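DNA-(apurinic or apyrimidinic site) endonuclease 2 (Xenopus laevis, PDB 6WCD) acts in DNA base excision repair as a weak apurinic/apyrimidinic endonuclease and a 3'-5' exonuclease that depends on magnesium or manganese. Local coordinates at residues V4-N9 and D23-D28. Sequence-based numbering, arbitrary orientation.
Sequences VSWNIN and DSLDAD. With MG (magnesium ion), chain B; BU1 (1,4-butanediol), chain D.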
loop_
_atom_site.group_PDB
_atom_site.type_symbol
_atom_site.label_atom_id
_atom_site.label_comp_id
_atom_site.label_asym_id
_atom_site.label_seq_id
_atom_site.Cartn_x
_atom_site.Cartn_y
_atom_site.Cartn_z
ATOM N N VAL A 4 7.600 -0.792 5.450
ATOM C CA VAL A 4 6.658 -0.023 6.234
ATOM C C VAL A 4 5.517 0.402 5.331
ATOM O O VAL A 4 5.731 0.728 4.153
ATOM C CB VAL A 4 7.324 1.211 6.861
ATOM C CG1 VAL A 4 6.315 2.235 7.362
ATOM C CG2 VAL A 4 8.230 0.817 7.990
ATOM N N SER A 5 4.332 0.427 5.889
ATOM C CA SER A 5 3.140 1.007 5.249
ATOM C C SER A 5 2.547 2.044 6.193
ATOM O O SER A 5 2.428 1.799 7.393
ATOM C CB SER A 5 2.102 -0.061 4.953
ATOM O OG SER A 5 0.985 0.434 4.282
ATOM N N TRP A 6 2.150 3.195 5.656
ATOM C CA TRP A 6 1.605 4.256 6.489
ATOM C C TRP A 6 0.668 5.152 5.715
ATOM O O TRP A 6 1.071 5.776 4.722
ATOM C CB TRP A 6 2.729 5.106 7.076
ATOM C CG TRP A 6 2.324 6.103 8.147
ATOM C CD1 TRP A 6 1.171 6.100 8.927
ATOM C CD2 TRP A 6 3.078 7.228 8.575
ATOM N NE1 TRP A 6 1.217 7.124 9.802
ATOM C CE2 TRP A 6 2.367 7.874 9.577
ATOM C CE3 TRP A 6 4.313 7.765 8.182
ATOM C CZ2 TRP A 6 2.827 9.006 10.246
ATOM C CZ3 TRP A 6 4.750 8.910 8.795
ATOM C CH2 TRP A 6 4.048 9.524 9.830
ATOM N N ASN A 7 -0.584 5.262 6.175
ATOM C CA ASN A 7 -1.502 6.267 5.647
ATOM C C ASN A 7 -1.150 7.539 6.394
ATOM O O ASN A 7 -1.400 7.680 7.603
ATOM C CB ASN A 7 -2.949 5.889 5.850
ATOM C CG ASN A 7 -3.881 6.983 5.369
ATOM O OD1 ASN A 7 -3.595 8.161 5.483
ATOM N ND2 ASN A 7 -5.022 6.589 4.845
ATOM N N ILE A 8 -0.464 8.443 5.689
ATOM C CA ILE A 8 0.175 9.600 6.289
ATOM C C ILE A 8 -0.728 10.818 6.328
ATOM O O ILE A 8 -0.371 11.837 6.931
ATOM C CB ILE A 8 1.505 9.860 5.531
ATOM C CG1 ILE A 8 2.414 10.790 6.291
ATOM C CG2 ILE A 8 1.240 10.406 4.124
ATOM C CD1 ILE A 8 3.867 10.877 5.673
ATOM N N ASN A 9 -1.935 10.718 5.758
ATOM C CA ASN A 9 -2.926 11.795 5.823
ATOM C C ASN A 9 -2.361 13.120 5.329
ATOM O O ASN A 9 -2.651 14.187 5.883
ATOM C CB ASN A 9 -3.524 11.957 7.240
ATOM C CG ASN A 9 -4.850 12.707 7.217
ATOM O OD1 ASN A 9 -5.707 12.472 6.360
ATOM N ND2 ASN A 9 -5.020 13.628 8.134
ATOM N N ASP A 23 13.653 8.494 7.255
ATOM C CA ASP A 23 14.794 7.883 7.945
ATOM C C ASP A 23 14.375 7.298 9.286
ATOM O O ASP A 23 14.876 6.244 9.695
ATOM C CB ASP A 23 15.874 8.931 8.126
ATOM C CG ASP A 23 16.601 9.304 6.809
ATOM O OD1 ASP A 23 16.355 8.701 5.748
ATOM O OD2 ASP A 23 17.460 10.221 6.840
ATOM N N SER A 24 13.471 7.984 10.011
ATOM C CA SER A 24 13.063 7.559 11.341
ATOM C C SER A 24 12.301 6.242 11.312
ATOM O O SER A 24 12.273 5.523 12.315
ATOM C CB SER A 24 12.205 8.631 12.008
ATOM O OG SER A 24 10.866 8.638 11.522
ATOM N N LEU A 25 11.658 5.938 10.199
ATOM C CA LEU A 25 10.887 4.712 10.063
ATOM C C LEU A 25 11.784 3.506 9.848
ATOM O O LEU A 25 11.335 2.354 10.025
ATOM C CB LEU A 25 9.893 4.846 8.924
ATOM C CG LEU A 25 8.805 5.861 9.137
ATOM C CD1 LEU A 25 8.061 6.124 7.862
ATOM C CD2 LEU A 25 7.814 5.367 10.201
ATOM N N ASP A 26 13.044 3.725 9.460
ATOM C CA ASP A 26 14.112 2.710 9.404
ATOM C C ASP A 26 13.674 1.469 8.613
ATOM O O ASP A 26 13.591 0.358 9.155
ATOM C CB ASP A 26 14.560 2.298 10.810
ATOM C CG ASP A 26 15.836 1.478 10.808
ATOM O OD1 ASP A 26 16.584 1.525 9.803
ATOM O OD2 ASP A 26 16.073 0.770 11.799
ATOM N N ALA A 27 13.459 1.661 7.306
ATOM C CA ALA A 27 13.026 0.580 6.449
ATOM C C ALA A 27 13.560 0.741 5.029
ATOM O O ALA A 27 13.881 1.849 4.588
ATOM C CB ALA A 27 11.498 0.487 6.374
ATOM N N ASP A 28 13.631 -0.366 4.314
ATOM C CA ASP A 28 14.205 -0.364 2.976
ATOM C C ASP A 28 13.197 0.005 1.906
ATOM O O ASP A 28 13.577 0.506 0.827
ATOM C CB ASP A 28 14.725 -1.744 2.645
ATOM C CG ASP A 28 15.751 -2.219 3.685
ATOM O OD1 ASP A 28 15.457 -3.102 4.538
ATOM O OD2 ASP A 28 16.837 -1.627 3.694
HETATM MG MG MG B . -6.887 10.897 5.640
HETATM C C1 BU1 D . 20.652 -3.983 2.518
HETATM C C2 BU1 D . 19.144 -3.749 2.671
HETATM C C3 BU1 D . 18.532 -4.624 3.764
HETATM C C4 BU1 D . 18.094 -5.949 3.158
HETATM O O5 BU1 D . 20.918 -4.925 1.507
HETATM O O6 BU1 D . 17.865 -6.971 4.105
HETATM O O HOH W 1 -5.726 9.519 6.677
HETATM O O HOH W 2 -8.110 12.316 4.623
HETATM O O HOH W 3 -8.136 11.012 7.288
HETATM O O HOH W 4 -8.029 9.335 4.880
#
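Leu25 extends its CD1 methyl from the end of helix 18-25 into the notch between Val4 and Trp6, alternate residues of strand 2-7 that point to the same side of the sheet. It meets Trp6 obliquely, CD1 lying 4.1 Å from CE3, with the two side chains crossing at about a right angle, while Val4 CG1 lies 4.3 Å from Leu25 CD1. With CG1 anti to the backbone N (chi1 164°), the valine's other branch, CG2, is directed at the second bump, the methyl of Ala27, 3.7 Å from Ala27 CB. No hydrogen bond links the segments; the fit rests on apolar van der Waals contacts. Asp26, the first residue to leave helical geometry, has positive phi, and the chain turns there so that Ala27 follows Leu25 onto the sheet. Beyond it Asp28 points away, its OD2 3.3 Å from C2 of a butanediol and its OD1 bonded to Lys2 N; an alanine here would probably leave that amide without its carboxylate partner and uncover one side of the diol. At the far end Asn7 OD1 closes an Asx turn with Asn9 N (3.1 Å), and Asn9 OD1 binds magnesium at 2.1 Å, with Glu34 as the other protein ligand. The leucine knob in the valine-tryptophan hollow thus packs the helix of a beta-alpha-beta unit against its first strand, parallel to 29-33, in the DNase I-like nuclease fold.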